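Local coordinates for protein uracil-DNA glycosylase (PDB 4ZBY) that belongs to the uracil-DNA glycosylase superfamily, has an alpha/beta fold and carries an iron/sulfur cluster and a bound uracil, at residues D2-K16 against S103-P115. Numbering follows the deposited sequence.
Sequences DSLEKIKEEVISCKK and SPYLDRQIDIIMP. With SF4 (iron/sulfur cluster), chain B.
Helices 4-12 and 103-113 pack nearly antiparallel, axes 10.0 Å apart at 164°, and Y105, R108 and I112 meet I7, E10, V11 and, just before the first helix, D2; the pair joins the N-terminal helix to the alpha/beta core beside the iron/sulfur cluster. Four hydrogen bonds hold R108 in a salt-bridge network between two carboxylates. Side-on, its NE gives a 2.8 Å bond to D2 OD2 and its NH2 an equally short one to D2 OD1; end-on, NH1 reaches E10 OE1 at 3.0 Å and NH2, serving both acids, E10 OE2. All four acceptors lie close to the guanidinium plane, which fixes its rotation, but the carboxylates are tilted: D2 is met syn yet out of plane, E10 from above its plane. I7 CG1 covers one guanidinium face. I7 is a knob among Y105, R108, Q109 and I112, its CD1 tip to tip with I112 CD1 at 3.7 Å. L4 lays CG against I112 CG2 and CD1 against I113 CG1. Toward the cluster, V11 CG2 stands over the Y105 ring in a CH-pi contact, 3.6 Å from the centroid. C14 SG lies at the ring edge, 3.2 Å from Y105 OH, and C14 SG binds iron FE2 of the cluster; a water links Y105 OH, E10 OE1 and K16 NZ. Q109 turns its amide to P28 O and K85 NZ. Behind this interface, L106 and I110 pack on strand 37-41, Q109 and I113 on strand 79-82, and helix 123-133 flanks the same helix.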
loop_
_atom_site.group_PDB
_atom_site.type_symbol
_atom_site.label_atom_id
_atom_site.label_comp_id
_atom_site.label_asym_id
_atom_site.label_seq_id
_atom_site.Cartn_x
_atom_site.Cartn_y
_atom_site.Cartn_z
ATOM N N ASP A 2 21.011 -4.206 -0.282
ATOM C CA ASP A 2 19.602 -4.478 -0.031
ATOM C C ASP A 2 18.920 -4.943 -1.307
ATOM O O ASP A 2 19.387 -4.670 -2.418
ATOM C CB ASP A 2 18.896 -3.248 0.538
ATOM C CG ASP A 2 17.692 -3.614 1.412
ATOM O OD1 ASP A 2 17.446 -4.819 1.620
ATOM O OD2 ASP A 2 17.015 -2.696 1.893
ATOM N N SER A 3 17.826 -5.671 -1.144
ATOM C CA SER A 3 17.053 -6.171 -2.274
ATOM C C SER A 3 15.665 -6.516 -1.799
ATOM O O SER A 3 15.467 -6.750 -0.621
ATOM C CB SER A 3 17.724 -7.389 -2.910
ATOM O OG SER A 3 17.783 -8.482 -2.015
ATOM N N LEU A 4 14.704 -6.559 -2.719
ATOM C CA LEU A 4 13.355 -6.974 -2.356
ATOM C C LEU A 4 13.391 -8.418 -1.831
ATOM O O LEU A 4 12.622 -8.792 -0.929
ATOM C CB LEU A 4 12.406 -6.841 -3.545
ATOM C CG LEU A 4 12.134 -5.413 -3.995
ATOM C CD1 LEU A 4 11.141 -5.430 -5.146
ATOM C CD2 LEU A 4 11.595 -4.563 -2.823
ATOM N N GLU A 5 14.295 -9.212 -2.389
ATOM C CA GLU A 5 14.477 -10.581 -1.947
ATOM C C GLU A 5 14.909 -10.656 -0.493
ATOM O O GLU A 5 14.412 -11.497 0.254
ATOM C CB GLU A 5 15.509 -11.291 -2.839
ATOM C CG GLU A 5 15.037 -11.492 -4.281
ATOM C CD GLU A 5 15.563 -10.434 -5.271
ATOM O OE1 GLU A 5 15.554 -9.224 -4.942
ATOM O OE2 GLU A 5 15.986 -10.820 -6.394
ATOM N N LYS A 6 15.836 -9.788 -0.102
ATOM C CA LYS A 6 16.361 -9.773 1.260
ATOM C C LYS A 6 15.266 -9.347 2.224
ATOM O O LYS A 6 15.073 -9.942 3.287
ATOM C CB LYS A 6 17.563 -8.830 1.356
ATOM C CG LYS A 6 18.234 -8.715 2.712
ATOM C CD LYS A 6 19.392 -7.715 2.604
ATOM C CE LYS A 6 20.271 -7.660 3.838
ATOM N NZ LYS A 6 21.530 -6.896 3.555
ATOM N N ILE A 7 14.549 -8.306 1.836
ATOM C CA ILE A 7 13.441 -7.813 2.647
ATOM C C ILE A 7 12.388 -8.906 2.842
ATOM O O ILE A 7 11.888 -9.125 3.967
ATOM C CB ILE A 7 12.829 -6.571 1.993
ATOM C CG1 ILE A 7 13.865 -5.450 1.936
ATOM C CG2 ILE A 7 11.537 -6.160 2.751
ATOM C CD1 ILE A 7 13.478 -4.331 0.982
ATOM N N LYS A 8 12.041 -9.600 1.763
ATOM C CA LYS A 8 11.071 -10.688 1.854
ATOM C C LYS A 8 11.500 -11.767 2.861
ATOM O O LYS A 8 10.701 -12.212 3.704
ATOM C CB LYS A 8 10.839 -11.315 0.470
ATOM C CG LYS A 8 9.984 -12.565 0.508
ATOM C CD LYS A 8 9.197 -12.732 -0.776
ATOM C CE LYS A 8 8.755 -14.180 -0.974
ATOM N NZ LYS A 8 7.807 -14.286 -2.134
ATOM N N GLU A 9 12.765 -12.180 2.796
ATOM C CA GLU A 9 13.287 -13.174 3.721
ATOM C C GLU A 9 13.212 -12.727 5.163
ATOM O O GLU A 9 12.862 -13.510 6.046
ATOM C CB GLU A 9 14.729 -13.497 3.374
ATOM C CG GLU A 9 14.819 -14.267 2.087
ATOM C CD GLU A 9 13.846 -15.433 2.074
ATOM O OE1 GLU A 9 14.048 -16.380 2.876
ATOM O OE2 GLU A 9 12.868 -15.386 1.287
ATOM N N GLU A 10 13.558 -11.466 5.396
ATOM C CA GLU A 10 13.557 -10.910 6.742
ATOM C C GLU A 10 12.155 -10.853 7.294
ATOM O O GLU A 10 11.948 -11.208 8.447
ATOM C CB GLU A 10 14.167 -9.511 6.756
ATOM C CG GLU A 10 15.660 -9.504 6.445
ATOM C CD GLU A 10 16.257 -8.123 6.562
ATOM O OE1 GLU A 10 15.666 -7.290 7.283
ATOM O OE2 GLU A 10 17.323 -7.868 5.931
ATOM N N VAL A 11 11.209 -10.389 6.477
ATOM C CA VAL A 11 9.814 -10.264 6.924
ATOM C C VAL A 11 9.237 -11.640 7.276
ATOM O O VAL A 11 8.581 -11.802 8.301
ATOM C CB VAL A 11 8.946 -9.595 5.864
ATOM C CG1 VAL A 11 7.433 -9.819 6.146
ATOM C CG2 VAL A 11 9.259 -8.095 5.805
ATOM N N ILE A 12 9.512 -12.633 6.436
ATOM C CA ILE A 12 8.922 -13.956 6.631
ATOM C C ILE A 12 9.335 -14.580 7.962
ATOM O O ILE A 12 8.559 -15.333 8.575
ATOM C CB ILE A 12 9.286 -14.862 5.459
ATOM C CG1 ILE A 12 8.374 -14.512 4.267
ATOM C CG2 ILE A 12 9.185 -16.336 5.841
ATOM C CD1 ILE A 12 8.802 -15.203 2.981
ATOM N N SER A 13 10.522 -14.232 8.447
ATOM C CA SER A 13 10.966 -14.744 9.751
ATOM C C SER A 13 11.030 -13.702 10.850
ATOM O O SER A 13 11.611 -13.964 11.911
ATOM C CB SER A 13 12.343 -15.381 9.624
ATOM O OG SER A 13 12.276 -16.536 8.821
ATOM N N CYS A 14 10.450 -12.532 10.592
ATOM C CA CYS A 14 10.583 -11.382 11.488
ATOM C C CYS A 14 9.895 -11.541 12.829
ATOM O O CYS A 14 8.755 -11.993 12.898
ATOM C CB CYS A 14 10.024 -10.136 10.803
ATOM S SG CYS A 14 10.325 -8.634 11.735
ATOM N N LYS A 15 10.581 -11.144 13.896
ATOM C CA LYS A 15 9.932 -11.087 15.199
ATOM C C LYS A 15 10.207 -9.761 15.883
ATOM O O LYS A 15 10.355 -9.680 17.095
ATOM C CB LYS A 15 10.382 -12.265 16.061
ATOM C CG LYS A 15 10.081 -13.592 15.377
ATOM C CD LYS A 15 10.515 -14.792 16.188
ATOM C CE LYS A 15 10.190 -16.075 15.437
ATOM N NZ LYS A 15 10.580 -17.282 16.222
ATOM N N LYS A 16 10.214 -8.698 15.094
ATOM C CA LYS A 16 10.591 -7.381 15.591
ATOM C C LYS A 16 9.450 -6.642 16.288
ATOM O O LYS A 16 9.697 -5.648 16.947
ATOM C CB LYS A 16 11.145 -6.529 14.451
ATOM C CG LYS A 16 12.519 -6.974 13.992
ATOM C CD LYS A 16 12.970 -6.121 12.836
ATOM C CE LYS A 16 14.463 -6.242 12.644
ATOM N NZ LYS A 16 14.878 -5.513 11.418
ATOM N N SER A 103 7.611 -0.388 9.674
ATOM C CA SER A 103 7.702 0.512 8.531
ATOM C C SER A 103 9.096 0.620 7.869
ATOM O O SER A 103 9.160 0.922 6.679
ATOM C CB SER A 103 7.192 1.906 8.913
ATOM O OG SER A 103 7.944 2.488 9.950
ATOM N N PRO A 104 10.203 0.333 8.593
ATOM C CA PRO A 104 11.468 0.384 7.845
ATOM C C PRO A 104 11.526 -0.587 6.665
ATOM O O PRO A 104 12.267 -0.322 5.708
ATOM C CB PRO A 104 12.511 0.020 8.900
ATOM C CG PRO A 104 11.929 0.550 10.175
ATOM C CD PRO A 104 10.445 0.250 10.047
ATOM N N TYR A 105 10.747 -1.669 6.710
ATOM C CA TYR A 105 10.663 -2.574 5.563
ATOM C C TYR A 105 10.046 -1.864 4.376
ATOM O O TYR A 105 10.545 -1.977 3.264
ATOM C CB TYR A 105 9.825 -3.816 5.889
ATOM C CG TYR A 105 10.458 -4.789 6.877
ATOM C CD1 TYR A 105 11.774 -5.204 6.710
ATOM C CD2 TYR A 105 9.723 -5.304 7.954
ATOM C CE1 TYR A 105 12.357 -6.124 7.560
ATOM C CE2 TYR A 105 10.295 -6.226 8.822
ATOM C CZ TYR A 105 11.627 -6.629 8.608
ATOM O OH TYR A 105 12.238 -7.530 9.451
ATOM N N LEU A 106 8.953 -1.142 4.610
ATOM C CA LEU A 106 8.334 -0.371 3.522
ATOM C C LEU A 106 9.291 0.711 2.955
ATOM O O LEU A 106 9.394 0.876 1.743
ATOM C CB LEU A 106 7.045 0.275 4.021
ATOM C CG LEU A 106 6.315 1.176 3.019
ATOM C CD1 LEU A 106 5.898 0.365 1.824
ATOM C CD2 LEU A 106 5.101 1.825 3.679
ATOM N N ASP A 107 9.956 1.438 3.846
ATOM C CA ASP A 107 10.978 2.419 3.463
ATOM C C ASP A 107 11.978 1.766 2.516
ATOM O O ASP A 107 12.347 2.333 1.487
ATOM C CB ASP A 107 11.742 2.957 4.670
ATOM C CG ASP A 107 10.886 3.763 5.613
ATOM O OD1 ASP A 107 9.783 4.194 5.230
ATOM O OD2 ASP A 107 11.342 3.980 6.744
ATOM N N ARG A 108 12.424 0.568 2.884
ATOM C CA ARG A 108 13.431 -0.132 2.090
ATOM C C ARG A 108 12.870 -0.564 0.750
ATOM O O ARG A 108 13.582 -0.544 -0.267
ATOM C CB ARG A 108 13.967 -1.338 2.860
ATOM C CG ARG A 108 14.831 -0.923 4.044
ATOM C CD ARG A 108 15.133 -2.087 4.985
ATOM N NE ARG A 108 15.768 -3.220 4.315
ATOM C CZ ARG A 108 15.970 -4.393 4.903
ATOM N NH1 ARG A 108 15.578 -4.562 6.161
ATOM N NH2 ARG A 108 16.551 -5.390 4.246
ATOM N N GLN A 109 11.593 -0.933 0.735
ATOM C CA GLN A 109 10.954 -1.381 -0.500
ATOM C C GLN A 109 10.795 -0.197 -1.455
ATOM O O GLN A 109 11.052 -0.312 -2.676
ATOM C CB GLN A 109 9.595 -2.057 -0.210
ATOM C CG GLN A 109 9.761 -3.381 0.493
ATOM C CD GLN A 109 8.443 -3.971 0.977
ATOM O OE1 GLN A 109 7.599 -3.248 1.505
ATOM N NE2 GLN A 109 8.253 -5.279 0.774
ATOM N N ILE A 110 10.366 0.935 -0.905
ATOM C CA ILE A 110 10.276 2.156 -1.703
ATOM C C ILE A 110 11.652 2.565 -2.237
ATOM O O ILE A 110 11.771 2.945 -3.407
ATOM C CB ILE A 110 9.658 3.308 -0.893
ATOM C CG1 ILE A 110 8.226 2.976 -0.508
ATOM C CG2 ILE A 110 9.716 4.630 -1.684
ATOM C CD1 ILE A 110 7.649 3.955 0.498
ATOM N N ASP A 111 12.685 2.466 -1.399
ATOM C CA ASP A 111 14.047 2.844 -1.794
ATOM C C ASP A 111 14.522 2.089 -3.011
ATOM O O ASP A 111 15.271 2.627 -3.849
ATOM C CB ASP A 111 15.029 2.587 -0.645
ATOM C CG ASP A 111 15.010 3.679 0.374
ATOM O OD1 ASP A 111 14.277 4.654 0.137
ATOM O OD2 ASP A 111 15.734 3.579 1.398
ATOM N N ILE A 112 14.092 0.835 -3.107
ATOM C CA ILE A 112 14.528 -0.032 -4.179
ATOM C C ILE A 112 13.653 0.157 -5.410
ATOM O O ILE A 112 14.170 0.324 -6.516
ATOM C CB ILE A 112 14.505 -1.508 -3.751
ATOM C CG1 ILE A 112 15.685 -1.819 -2.817
ATOM C CG2 ILE A 112 14.523 -2.428 -4.963
ATOM C CD1 ILE A 112 15.421 -3.009 -1.907
ATOM N N ILE A 113 12.341 0.129 -5.224
ATOM C CA ILE A 113 11.439 0.233 -6.360
ATOM C C ILE A 113 11.430 1.623 -7.015
ATOM O O ILE A 113 11.428 1.725 -8.245
ATOM C CB ILE A 113 10.022 -0.171 -5.930
ATOM C CG1 ILE A 113 10.022 -1.650 -5.518
ATOM C CG2 ILE A 113 9.053 0.006 -7.077
ATOM C CD1 ILE A 113 8.798 -2.061 -4.729
ATOM N N MET A 114 11.431 2.680 -6.199
ATOM C CA MET A 114 11.311 4.058 -6.687
ATOM C C MET A 114 10.200 4.215 -7.709
ATOM O O MET A 114 10.433 4.695 -8.833
ATOM C CB MET A 114 12.650 4.554 -7.272
ATOM C CG MET A 114 13.731 4.668 -6.210
ATOM S SD MET A 114 13.292 5.865 -4.927
ATOM C CE MET A 114 13.313 7.367 -5.927
ATOM N N PRO A 115 8.974 3.855 -7.320
ATOM C CA PRO A 115 7.851 3.935 -8.261
ATOM C C PRO A 115 7.523 5.369 -8.691
ATOM O O PRO A 115 7.819 6.362 -7.978
ATOM C CB PRO A 115 6.706 3.330 -7.462
ATOM C CG PRO A 115 7.026 3.765 -6.027
ATOM C CD PRO A 115 8.522 3.624 -5.935
HETATM FE FE1 SF4 B . 6.054 -6.877 13.272
HETATM FE FE2 SF4 B . 8.036 -7.940 11.838
HETATM FE FE3 SF4 B . 5.489 -8.661 11.332
HETATM FE FE4 SF4 B . 6.344 -6.221 10.687
HETATM S S1 SF4 B . 7.043 -8.182 9.777
HETATM S S2 SF4 B . 4.398 -6.721 11.691
HETATM S S3 SF4 B . 7.803 -5.779 12.389
HETATM S S4 SF4 B . 6.673 -9.024 13.282
HETATM O O HOH W 1 16.430 -0.479 0.467
HETATM O O HOH W 2 10.062 -7.251 -0.444
HETATM O O HOH W 3 15.072 -7.511 9.863
#